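Local coordinates for protein gamma-glutamylcyclotransferase (Homo sapiens, PDB 3CRY) that catalyses the formation of 5-oxoproline from gamma-glutamyl dipeptides, releasing the free amino acid, and may take part in glutathione homeostasis, at residues S16-A21 against G81-M86; F20-N25 against G67-F72; M104-E109 against S124-N129; K140-M145 against E177-K182. The protein carries 1 engineered substitution. One frame throughout, in Å; residues are numbered along the deposited sequence.

Interaction 1: S16-A21 against G81-M86; sequences SFLYFA and GVVWKM
Phe17, Tyr19 and Ala21 face Met86, Trp84 and Val82 as hydrogen-bonded pairs of two antiparallel strands in a five-stranded beta sheet. Strand 16-21 also bonds through Leu18 and Phe20 to Arg123 of strand 119-126, so the sheet curls round into a barrel. Each of the three pairs has two N-H...O bonds, among them Tyr19 N to Trp84 O at 2.8 Å; Leu18-Lys85 and Phe20-Val83 are the non-hydrogen-bonded pairs between them. Phe17 holds CG between its backbone N and carbonyl carbon (chi1 73°), and its ring lies beside Met86, with Phe17 CE1 3.6 Å from Met86 CB. The methionine sulfur stands obliquely to two rings, giving Met-aromatic contacts with Phe17 and Tyr19; SD of Met86 is 4.0 Å from Tyr19 CD2. A slim, polarisable thioether suits this place. An alanine in place of Phe17 would probably open a gap beside Met86, leaving its CB and sulfur without that ring. Further along, the Tyr19 ring and the five-membered ring of Trp84 are turned 25° apart but slid past each other, meeting where Tyr19 CD2 lies 3.8 Å from Trp84 CD1. Tyr19 OH bonds to the side-chain ND2 of Asn25 and Trp84 NE1 to its backbone O. Tyr19, Phe20 and Ala21 belong to the inferred substrate site. On the other face, Val83 CG1 meets Leu18 CB at 3.9 Å, while its CG2 reaches the edge of the Phe20 ring. Glycine suits position 81, where a CB would collide with both Ala21 O and Phe20 CE1; that ring atom of Phe20 already lies 3.5 Å from Gly81 CA.

Interaction 2: F20-N25 against G67-F72; sequences FAYGSN and GIATIF. With ACT (acetate ion), chain C.
Gly23 and Ala69 bring the loop that leaves strand 16-21 up against strand 68-74, their CA atoms 5.5 Å apart, with no hydrogen bond between the two segments. The contact is therefore made by side chains, and chiefly by one ring. Tyr22 sets CG between its backbone N and carbonyl carbon (chi1 57°), and its ring crosses Ile71 obliquely. The methyl CG2 of Ile71 sits over the centre of one ring face, 3.7 Å from the Tyr22 centroid and only 8° off the normal, a well-formed CH-pi contact. Its CD1 adds a second touch, 3.8 Å from Tyr22 CE2, so the branched isoleucine spreads across the aromatic surface. Ala69 meets the same ring at its edge, CB lying 3.7 Å from Tyr22 CE1; a small methyl fits here because Gly23 is also close. The hydroxyl passes Thr70 CA to bond with the carbonyl oxygen of Tyr125 in strand 119-126. A phenylalanine in place of Tyr22 would probably leave the Tyr125 carbonyl oxygen without this hydroxyl mate. At Gly23 a CB would collide with an oxygen of a bound acetate, probably from the crystallisation liquor, so glycine suits the place. That oxygen, O, accepts from Ser24 N at 3.0 Å and from Ser24 OG at 2.9 Å, and the ion also bonds to Tyr139 OH. Tyr22 to Ser24 belong to the inferred substrate site, and the chemistry divides: the loop meets strand 68-74 through apolar contacts on one side, while neighbouring amide and hydroxyl donors could receive a substrate carboxylate, as they do acetate.

Interaction 3: M104-E109 against S124-N129; sequences MYVVIE and SYLMTN
Val106 and Leu126 form a hydrogen-bonded antiparallel pair, and so do Ile108 and Ser124. Val106 N gives to Leu126 O at 2.8 Å, and Leu126 N returns a bond to Val106 O at 3.1 Å. In the second pair Ile108 N gives to Ser124 O at 2.9 Å, and Ser124 N gives to Ile108 O. Beyond the paired residues the donors find other mates: Met127 N uses Thr70 OG1, and Asn129 N donates to a water at 3.0 Å. Met104 O is bonded by Ser56 OG.

The buried hydroxyls are also satisfied. Ser124 OG bonds to Phe20 O, Tyr105 OH to Ala69 O, and Tyr125 OH to Asp95. Around them the packing is apolar. Met127, with CG anti to its carbonyl carbon (chi1 -63°), lays CG over one face of the Tyr105 ring toward its rim and brings CE to 3.4 Å from Tyr105 OH. Val107 CG2 lies 3.6 Å from Tyr125 CE1, and Ile108 CD1 is 3.7 Å from Leu126 CD2; the beta-branched Val106, Val107 and Ile108 suit an extended strand. Gln73 of the second subunit bonds to Tyr105 O and Thr128 OG1, and Val107 to Glu109 pair with a strand of that subunit. The arrangement is a beta hairpin of the barrel whose sheet continues across the homodimer interface, with Tyr105 and Tyr125 touching engineered Gln98 at the proton-acceptor position.

Interaction 4: K140-M145 against E177-K182; sequences KKIICM and EDIIKK
An apolar helix-helix contact, centred on Ile142 and Met145 against Ile179 and Ile180, joins helix 137-149 to the C-terminal helix 174-181 toward the outside of the fold. The two short segments have axes 10.4 Å apart, with N-to-C directions at 52°, and no hydrogen bond links them. Their nearest CA atoms belong to Ile142 and Ile180. Ile142 provides the tip of the contact: its second torsion (chi2 -69°) turns CD1 out of the extended line, and this methyl lies 3.5 Å from Ile179 CG2 and 3.9 Å from Ile180 CG1. The Ile142 side chain crosses those of Ile179 and Ile180 at about a right angle. Leu27 touches both Ile142 and Ile179, and Ile142 also lies against Ser24 of the inferred substrate site.

Met145 covers the more exposed flank. A bend at chi3 (62°) places CE 3.7 Å from Ile179 O, and CE is also 3.8 Å from Lys182 CE. A flexible methionine suits this shallow place, where its end meets a backbone carbonyl and a lysine chain. The charged groups stay outside the apolar patch. Lys182 meets Met145 mainly through its CE, while NZ forms a salt bridge with Glu29; Lys181 NZ is paired with Asp178 OD1 at 2.8 Å. Cohesion here thus rests on partly buried apolar groups, with ion pairs at the periphery and no hydrogen bond between the two segments.

In the fold
Interactions 1, 2 and 3 are buried, whereas interaction 4 is partly buried and lies toward the outside. Interactions 1 and 3 are both antiparallel strand pairs of the barrel, rich in backbone hydrogen bonds; interaction 3 alone of these two meets the second subunit. Interaction 2, near the centre of the chain, shares Phe20 and Ala21 with interaction 1 and relies on ring and methyl contacts plus hydroxyl bonds reaching into 124-129. Interaction 4 has no hydrogen bond between its segments, yet Ile142 and Ile143 pack on Gly23 and Ser24, so helix 137-149 touches the loop of interaction 2. Interactions 3 and 4 lie on opposite sides of the chain's centre and do not touch.

Interaction 1: S16-A21 against G81-M86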
# COMPACT_ATOMS: atom_id res chain seq x y z
N SER A 16 8.70 -8.84 18.35
CA SER A 16 9.28 -8.78 17.00
C SER A 16 8.25 -8.63 15.88
O SER A 16 7.06 -8.88 16.07
CB SER A 16 10.11 -10.04 16.72
OG SER A 16 11.16 -10.15 17.66
N PHE A 17 8.74 -8.23 14.71
CA PHE A 17 7.91 -8.23 13.51
C PHE A 17 8.75 -8.74 12.34
O PHE A 17 9.97 -8.75 12.41
CB PHE A 17 7.32 -6.84 13.22
CG PHE A 17 8.30 -5.84 12.70
CD1 PHE A 17 9.14 -5.14 13.58
CD2 PHE A 17 8.39 -5.58 11.33
CE1 PHE A 17 10.04 -4.19 13.11
CE2 PHE A 17 9.30 -4.64 10.84
CZ PHE A 17 10.13 -3.94 11.72
N LEU A 18 8.07 -9.14 11.27
CA LEU A 18 8.76 -9.66 10.08
C LEU A 18 8.65 -8.63 8.96
O LEU A 18 7.59 -8.03 8.76
CB LEU A 18 8.14 -10.98 9.64
CG LEU A 18 8.16 -12.12 10.67
CD1 LEU A 18 7.45 -13.31 10.13
CD2 LEU A 18 9.60 -12.48 11.05
N TYR A 19 9.75 -8.44 8.23
CA TYR A 19 9.88 -7.41 7.19
C TYR A 19 10.28 -8.10 5.88
O TYR A 19 11.28 -8.81 5.84
CB TYR A 19 10.92 -6.35 7.62
CG TYR A 19 11.45 -5.52 6.46
CD1 TYR A 19 10.57 -4.84 5.60
CD2 TYR A 19 12.81 -5.39 6.23
CE1 TYR A 19 11.05 -4.09 4.51
CE2 TYR A 19 13.30 -4.62 5.16
CZ TYR A 19 12.42 -3.99 4.30
OH TYR A 19 12.90 -3.25 3.24
N PHE A 20 9.51 -7.88 4.81
CA PHE A 20 9.78 -8.49 3.51
C PHE A 20 10.50 -7.49 2.61
O PHE A 20 9.93 -6.44 2.23
CB PHE A 20 8.46 -8.97 2.85
CG PHE A 20 8.62 -9.53 1.45
CD1 PHE A 20 9.14 -10.82 1.25
CD2 PHE A 20 8.22 -8.78 0.32
CE1 PHE A 20 9.30 -11.35 -0.06
CE2 PHE A 20 8.34 -9.32 -0.98
CZ PHE A 20 8.88 -10.61 -1.16
N ALA A 21 11.78 -7.78 2.35
CA ALA A 21 12.62 -6.95 1.46
C ALA A 21 12.74 -7.50 0.06
O ALA A 21 12.98 -8.69 -0.10
CB ALA A 21 14.01 -6.78 2.06
N GLY A 81 11.81 -12.45 -2.31
CA GLY A 81 12.54 -11.56 -1.44
C GLY A 81 13.03 -12.27 -0.19
O GLY A 81 12.92 -13.49 -0.07
N VAL A 82 13.56 -11.47 0.73
CA VAL A 82 14.10 -11.95 2.00
C VAL A 82 13.22 -11.42 3.12
O VAL A 82 12.93 -10.21 3.16
CB VAL A 82 15.57 -11.46 2.25
CG1 VAL A 82 15.99 -11.71 3.73
CG2 VAL A 82 16.53 -12.15 1.27
N VAL A 83 12.82 -12.32 4.01
CA VAL A 83 12.11 -11.95 5.24
C VAL A 83 13.14 -11.75 6.35
O VAL A 83 13.93 -12.67 6.66
CB VAL A 83 11.03 -12.99 5.64
CG1 VAL A 83 10.36 -12.57 6.92
CG2 VAL A 83 9.97 -13.15 4.50
N TRP A 84 13.12 -10.55 6.93
CA TRP A 84 13.96 -10.19 8.07
C TRP A 84 13.16 -10.14 9.37
O TRP A 84 12.05 -9.59 9.39
CB TRP A 84 14.61 -8.81 7.86
CG TRP A 84 15.53 -8.74 6.66
CD1 TRP A 84 15.21 -8.27 5.42
CD2 TRP A 84 16.90 -9.16 6.60
NE1 TRP A 84 16.30 -8.37 4.58
CE2 TRP A 84 17.35 -8.92 5.27
CE3 TRP A 84 17.80 -9.72 7.54
CZ2 TRP A 84 18.67 -9.22 4.85
CZ3 TRP A 84 19.11 -10.02 7.11
CH2 TRP A 84 19.53 -9.77 5.77
N LYS A 85 13.72 -10.67 10.45
CA LYS A 85 13.10 -10.52 11.77
C LYS A 85 13.72 -9.31 12.47
O LYS A 85 14.95 -9.21 12.60
CB LYS A 85 13.33 -11.78 12.61
CG LYS A 85 12.59 -11.78 13.95
CD LYS A 85 12.90 -13.10 14.66
CE LYS A 85 11.89 -13.43 15.72
NZ LYS A 85 12.41 -14.56 16.55
N MET A 86 12.86 -8.40 12.91
CA MET A 86 13.30 -7.16 13.54
C MET A 86 12.55 -6.90 14.84
O MET A 86 11.43 -7.40 15.03
CB MET A 86 13.10 -6.01 12.56
CG MET A 86 14.08 -6.06 11.37
SD MET A 86 13.75 -4.80 10.12
CE MET A 86 14.30 -3.36 10.99

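Interaction 2: F20-N25 against G67-F72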
# COMPACT_ATOMS: atom_id res chain seq x y z
N PHE A 20 9.51 -7.88 4.81
CA PHE A 20 9.78 -8.49 3.51
C PHE A 20 10.50 -7.49 2.61
O PHE A 20 9.93 -6.44 2.23
CB PHE A 20 8.46 -8.97 2.85
CG PHE A 20 8.62 -9.53 1.45
CD1 PHE A 20 9.14 -10.82 1.25
CD2 PHE A 20 8.22 -8.78 0.32
CE1 PHE A 20 9.30 -11.35 -0.06
CE2 PHE A 20 8.34 -9.32 -0.98
CZ PHE A 20 8.88 -10.61 -1.16
N ALA A 21 11.78 -7.78 2.35
CA ALA A 21 12.62 -6.95 1.46
C ALA A 21 12.74 -7.50 0.06
O ALA A 21 12.98 -8.69 -0.10
CB ALA A 21 14.01 -6.78 2.06
N TYR A 22 12.61 -6.64 -0.95
CA TYR A 22 12.76 -7.06 -2.34
C TYR A 22 13.76 -6.22 -3.18
O TYR A 22 13.96 -6.50 -4.37
CB TYR A 22 11.37 -7.07 -3.02
CG TYR A 22 10.65 -5.75 -2.95
CD1 TYR A 22 10.94 -4.71 -3.87
CD2 TYR A 22 9.69 -5.51 -1.96
CE1 TYR A 22 10.31 -3.48 -3.80
CE2 TYR A 22 9.01 -4.26 -1.89
CZ TYR A 22 9.34 -3.26 -2.80
OH TYR A 22 8.71 -2.05 -2.75
N GLY A 23 14.33 -5.18 -2.56
CA GLY A 23 15.25 -4.24 -3.23
C GLY A 23 16.63 -4.31 -2.60
O GLY A 23 17.14 -5.42 -2.36
N SER A 24 17.24 -3.16 -2.29
CA SER A 24 18.64 -3.15 -1.80
C SER A 24 18.74 -3.77 -0.41
O SER A 24 19.84 -4.19 -0.00
CB SER A 24 19.24 -1.73 -1.78
OG SER A 24 18.48 -0.90 -0.92
N ASN A 25 17.61 -3.84 0.31
CA ASN A 25 17.61 -4.56 1.60
C ASN A 25 17.68 -6.11 1.49
O ASN A 25 17.67 -6.80 2.50
CB ASN A 25 16.44 -4.11 2.51
CG ASN A 25 16.69 -2.74 3.16
OD1 ASN A 25 17.84 -2.28 3.31
ND2 ASN A 25 15.61 -2.08 3.54
N GLY A 67 16.27 4.78 -10.83
CA GLY A 67 14.97 4.32 -10.28
C GLY A 67 15.22 3.37 -9.13
O GLY A 67 16.16 2.56 -9.15
N ILE A 68 14.39 3.46 -8.09
CA ILE A 68 14.52 2.51 -6.97
C ILE A 68 13.33 1.54 -6.96
O ILE A 68 12.34 1.73 -7.71
CB ILE A 68 14.76 3.20 -5.61
CG1 ILE A 68 13.62 4.16 -5.26
CG2 ILE A 68 16.14 3.95 -5.61
CD1 ILE A 68 13.78 4.83 -3.87
N ALA A 69 13.45 0.46 -6.19
CA ALA A 69 12.55 -0.68 -6.37
C ALA A 69 11.16 -0.41 -5.81
O ALA A 69 11.01 0.18 -4.75
CB ALA A 69 13.14 -1.94 -5.70
N THR A 70 10.17 -0.92 -6.53
CA THR A 70 8.77 -0.94 -6.03
C THR A 70 8.07 -2.20 -6.54
O THR A 70 8.61 -2.94 -7.37
CB THR A 70 8.01 0.36 -6.41
OG1 THR A 70 6.72 0.38 -5.76
CG2 THR A 70 7.81 0.45 -7.95
N ILE A 71 6.87 -2.46 -6.03
CA ILE A 71 6.07 -3.63 -6.47
C ILE A 71 4.64 -3.17 -6.66
O ILE A 71 4.19 -2.19 -6.03
CB ILE A 71 6.14 -4.82 -5.48
CG1 ILE A 71 5.69 -4.40 -4.06
CG2 ILE A 71 7.57 -5.44 -5.47
CD1 ILE A 71 5.63 -5.54 -3.01
N PHE A 72 3.93 -3.85 -7.56
CA PHE A 72 2.51 -3.54 -7.75
C PHE A 72 1.73 -4.81 -8.07
O PHE A 72 2.31 -5.80 -8.53
CB PHE A 72 2.31 -2.42 -8.77
CG PHE A 72 2.74 -2.76 -10.19
CD1 PHE A 72 1.93 -3.54 -11.02
CD2 PHE A 72 3.94 -2.25 -10.71
CE1 PHE A 72 2.32 -3.83 -12.34
CE2 PHE A 72 4.33 -2.53 -12.02
CZ PHE A 72 3.53 -3.31 -12.83
C ACT C . 15.12 0.08 -1.19
O ACT C . 15.84 -0.50 -2.04
OXT ACT C . 14.89 -0.57 -0.12
CH3 ACT C . 14.54 1.46 -1.39

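Interaction 3: M104-E109 against S124-N129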
# COMPACT_ATOMS: atom_id res chain seq x y z
N MET A 104 7.26 8.87 -0.23
CA MET A 104 8.07 8.06 -1.14
C MET A 104 7.55 6.62 -1.26
O MET A 104 7.47 6.06 -2.37
CB MET A 104 9.58 8.13 -0.80
CG MET A 104 10.13 9.58 -0.88
SD MET A 104 9.92 10.44 -2.50
CE MET A 104 11.42 9.91 -3.36
N TYR A 105 7.22 6.03 -0.11
CA TYR A 105 6.62 4.70 -0.02
C TYR A 105 5.49 4.75 0.99
O TYR A 105 5.47 5.62 1.88
CB TYR A 105 7.64 3.67 0.47
CG TYR A 105 8.75 3.29 -0.52
CD1 TYR A 105 9.91 4.06 -0.62
CD2 TYR A 105 8.63 2.17 -1.32
CE1 TYR A 105 10.93 3.70 -1.50
CE2 TYR A 105 9.65 1.79 -2.22
CZ TYR A 105 10.79 2.57 -2.30
OH TYR A 105 11.79 2.22 -3.16
N VAL A 106 4.56 3.81 0.86
CA VAL A 106 3.54 3.57 1.87
C VAL A 106 3.84 2.22 2.54
O VAL A 106 4.43 1.31 1.90
CB VAL A 106 2.11 3.61 1.25
CG1 VAL A 106 1.87 2.37 0.37
CG2 VAL A 106 1.06 3.72 2.36
N VAL A 107 3.48 2.10 3.83
CA VAL A 107 3.57 0.83 4.54
C VAL A 107 2.46 -0.11 4.07
O VAL A 107 1.30 0.30 4.02
CB VAL A 107 3.43 1.00 6.09
CG1 VAL A 107 3.40 -0.35 6.78
CG2 VAL A 107 4.53 1.89 6.64
N ILE A 108 2.83 -1.34 3.72
CA ILE A 108 1.84 -2.39 3.38
C ILE A 108 1.97 -3.61 4.30
O ILE A 108 2.98 -3.79 5.00
CB ILE A 108 1.97 -2.85 1.91
CG1 ILE A 108 3.34 -3.51 1.64
CG2 ILE A 108 1.66 -1.69 0.94
CD1 ILE A 108 3.48 -4.01 0.19
N GLU A 109 0.95 -4.47 4.28
CA GLU A 109 1.04 -5.80 4.88
C GLU A 109 0.89 -6.77 3.73
O GLU A 109 0.03 -6.57 2.86
CB GLU A 109 -0.09 -6.03 5.91
CG GLU A 109 -0.02 -7.39 6.63
CD GLU A 109 -1.21 -7.59 7.54
OE1 GLU A 109 -1.28 -6.91 8.58
OE2 GLU A 109 -2.09 -8.38 7.17
N SER A 124 5.90 -4.57 4.62
CA SER A 124 6.72 -4.16 3.48
C SER A 124 6.34 -2.74 3.09
O SER A 124 5.67 -2.03 3.87
CB SER A 124 6.56 -5.15 2.29
OG SER A 124 7.67 -5.05 1.40
N TYR A 125 6.78 -2.32 1.89
CA TYR A 125 6.64 -0.94 1.39
C TYR A 125 6.48 -0.99 -0.11
O TYR A 125 7.09 -1.84 -0.76
CB TYR A 125 7.90 -0.11 1.70
CG TYR A 125 8.16 -0.00 3.19
CD1 TYR A 125 7.60 1.05 3.92
CD2 TYR A 125 8.92 -0.97 3.85
CE1 TYR A 125 7.82 1.15 5.30
CE2 TYR A 125 9.14 -0.88 5.23
CZ TYR A 125 8.58 0.18 5.94
OH TYR A 125 8.79 0.26 7.29
N LEU A 126 5.67 -0.07 -0.64
CA LEU A 126 5.67 0.16 -2.09
C LEU A 126 5.34 1.62 -2.43
O LEU A 126 4.83 2.37 -1.58
CB LEU A 126 4.75 -0.84 -2.80
CG LEU A 126 3.26 -0.84 -2.39
CD1 LEU A 126 2.50 0.39 -2.87
CD2 LEU A 126 2.60 -2.13 -2.91
N MET A 127 5.67 2.03 -3.66
CA MET A 127 5.40 3.42 -4.10
C MET A 127 3.95 3.53 -4.59
O MET A 127 3.45 2.60 -5.23
CB MET A 127 6.32 3.78 -5.26
CG MET A 127 7.78 3.76 -4.92
SD MET A 127 8.74 4.11 -6.44
CE MET A 127 10.37 3.85 -5.77
N THR A 128 3.30 4.65 -4.30
CA THR A 128 1.94 4.88 -4.80
C THR A 128 1.83 5.95 -5.88
O THR A 128 0.78 6.08 -6.53
CB THR A 128 0.96 5.28 -3.66
OG1 THR A 128 1.35 6.54 -3.11
CG2 THR A 128 0.96 4.24 -2.53
N ASN A 129 2.92 6.71 -6.08
CA ASN A 129 2.92 7.79 -7.03
C ASN A 129 4.34 7.90 -7.56
O ASN A 129 5.22 8.45 -6.89
CB ASN A 129 2.48 9.11 -6.34
CG ASN A 129 2.33 10.27 -7.30
OD1 ASN A 129 2.69 10.15 -8.49
ND2 ASN A 129 1.81 11.39 -6.82
O HOH W 1 4.91 7.12 -3.91

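Interaction 4: K140-M145 against E177-K182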
# COMPACT_ATOMS: atom_id res chain seq x y z
N LYS A 140 21.45 -1.91 -9.01
CA LYS A 140 21.28 -3.26 -9.54
C LYS A 140 22.30 -4.24 -8.92
O LYS A 140 21.94 -5.36 -8.54
CB LYS A 140 21.37 -3.24 -11.08
CG LYS A 140 21.28 -4.63 -11.67
CD LYS A 140 21.43 -4.67 -13.18
CE LYS A 140 21.49 -6.14 -13.62
NZ LYS A 140 21.68 -6.29 -15.10
N LYS A 141 23.57 -3.83 -8.87
CA LYS A 141 24.61 -4.69 -8.33
C LYS A 141 24.30 -5.11 -6.90
O LYS A 141 24.39 -6.29 -6.56
CB LYS A 141 25.97 -4.00 -8.42
CG LYS A 141 26.60 -4.08 -9.81
CD LYS A 141 27.93 -3.34 -9.89
CE LYS A 141 28.65 -3.61 -11.20
NZ LYS A 141 28.16 -2.73 -12.27
N ILE A 142 23.91 -4.15 -6.07
CA ILE A 142 23.57 -4.45 -4.66
C ILE A 142 22.40 -5.46 -4.57
O ILE A 142 22.46 -6.43 -3.82
CB ILE A 142 23.28 -3.16 -3.87
CG1 ILE A 142 24.55 -2.30 -3.76
CG2 ILE A 142 22.68 -3.46 -2.49
CD1 ILE A 142 25.64 -2.85 -2.89
N ILE A 143 21.37 -5.24 -5.38
CA ILE A 143 20.22 -6.16 -5.44
C ILE A 143 20.66 -7.57 -5.86
O ILE A 143 20.28 -8.55 -5.23
CB ILE A 143 19.12 -5.59 -6.38
CG1 ILE A 143 18.42 -4.43 -5.64
CG2 ILE A 143 18.07 -6.65 -6.78
CD1 ILE A 143 17.48 -3.60 -6.52
N CYS A 144 21.47 -7.66 -6.92
CA CYS A 144 21.94 -8.97 -7.38
C CYS A 144 22.83 -9.68 -6.33
O CYS A 144 22.71 -10.91 -6.10
CB CYS A 144 22.66 -8.83 -8.72
SG CYS A 144 21.51 -8.48 -10.05
N MET A 145 23.67 -8.90 -5.66
CA MET A 145 24.53 -9.44 -4.58
C MET A 145 23.70 -10.01 -3.44
O MET A 145 23.98 -11.10 -2.94
CB MET A 145 25.45 -8.35 -4.04
CG MET A 145 26.62 -8.03 -4.96
SD MET A 145 27.58 -6.62 -4.36
CE MET A 145 28.17 -7.23 -2.77
N GLU A 177 30.22 2.08 -2.49
CA GLU A 177 31.35 1.68 -3.33
C GLU A 177 32.22 0.58 -2.73
O GLU A 177 32.75 -0.27 -3.46
CB GLU A 177 32.23 2.89 -3.68
CG GLU A 177 31.79 3.61 -4.94
CD GLU A 177 31.85 2.74 -6.20
OE1 GLU A 177 32.89 2.07 -6.45
OE2 GLU A 177 30.85 2.73 -6.95
N ASP A 178 32.38 0.60 -1.41
CA ASP A 178 33.19 -0.40 -0.71
C ASP A 178 32.51 -1.76 -0.72
O ASP A 178 33.14 -2.78 -1.05
CB ASP A 178 33.52 0.06 0.71
CG ASP A 178 34.63 1.12 0.74
OD1 ASP A 178 35.26 1.36 -0.32
OD2 ASP A 178 34.87 1.71 1.81
N ILE A 179 31.22 -1.77 -0.37
CA ILE A 179 30.38 -2.96 -0.49
C ILE A 179 30.52 -3.56 -1.89
O ILE A 179 30.84 -4.74 -2.04
CB ILE A 179 28.91 -2.65 -0.18
CG1 ILE A 179 28.74 -2.22 1.28
CG2 ILE A 179 28.04 -3.86 -0.48
CD1 ILE A 179 27.41 -1.56 1.59
N ILE A 180 30.30 -2.74 -2.92
CA ILE A 180 30.43 -3.16 -4.31
C ILE A 180 31.82 -3.69 -4.68
O ILE A 180 31.94 -4.67 -5.42
CB ILE A 180 30.00 -2.02 -5.27
CG1 ILE A 180 28.47 -1.97 -5.37
CG2 ILE A 180 30.64 -2.16 -6.66
CD1 ILE A 180 27.93 -0.70 -5.99
N LYS A 181 32.87 -3.05 -4.14
CA LYS A 181 34.27 -3.38 -4.49
C LYS A 181 34.65 -4.87 -4.48
O LYS A 181 35.33 -5.33 -5.41
CB LYS A 181 35.27 -2.57 -3.64
CG LYS A 181 35.76 -1.30 -4.33
CD LYS A 181 36.10 -0.21 -3.33
CE LYS A 181 35.89 1.18 -3.95
NZ LYS A 181 35.70 2.25 -2.92
N LYS A 182 34.22 -5.62 -3.47
CA LYS A 182 34.53 -7.05 -3.41
C LYS A 182 33.61 -7.86 -4.33
O LYS A 182 32.52 -7.42 -4.70
CB LYS A 182 34.48 -7.59 -1.97
CG LYS A 182 33.13 -8.12 -1.51
CD LYS A 182 32.36 -7.08 -0.72
CE LYS A 182 31.02 -7.64 -0.25
NZ LYS A 182 30.38 -6.73 0.74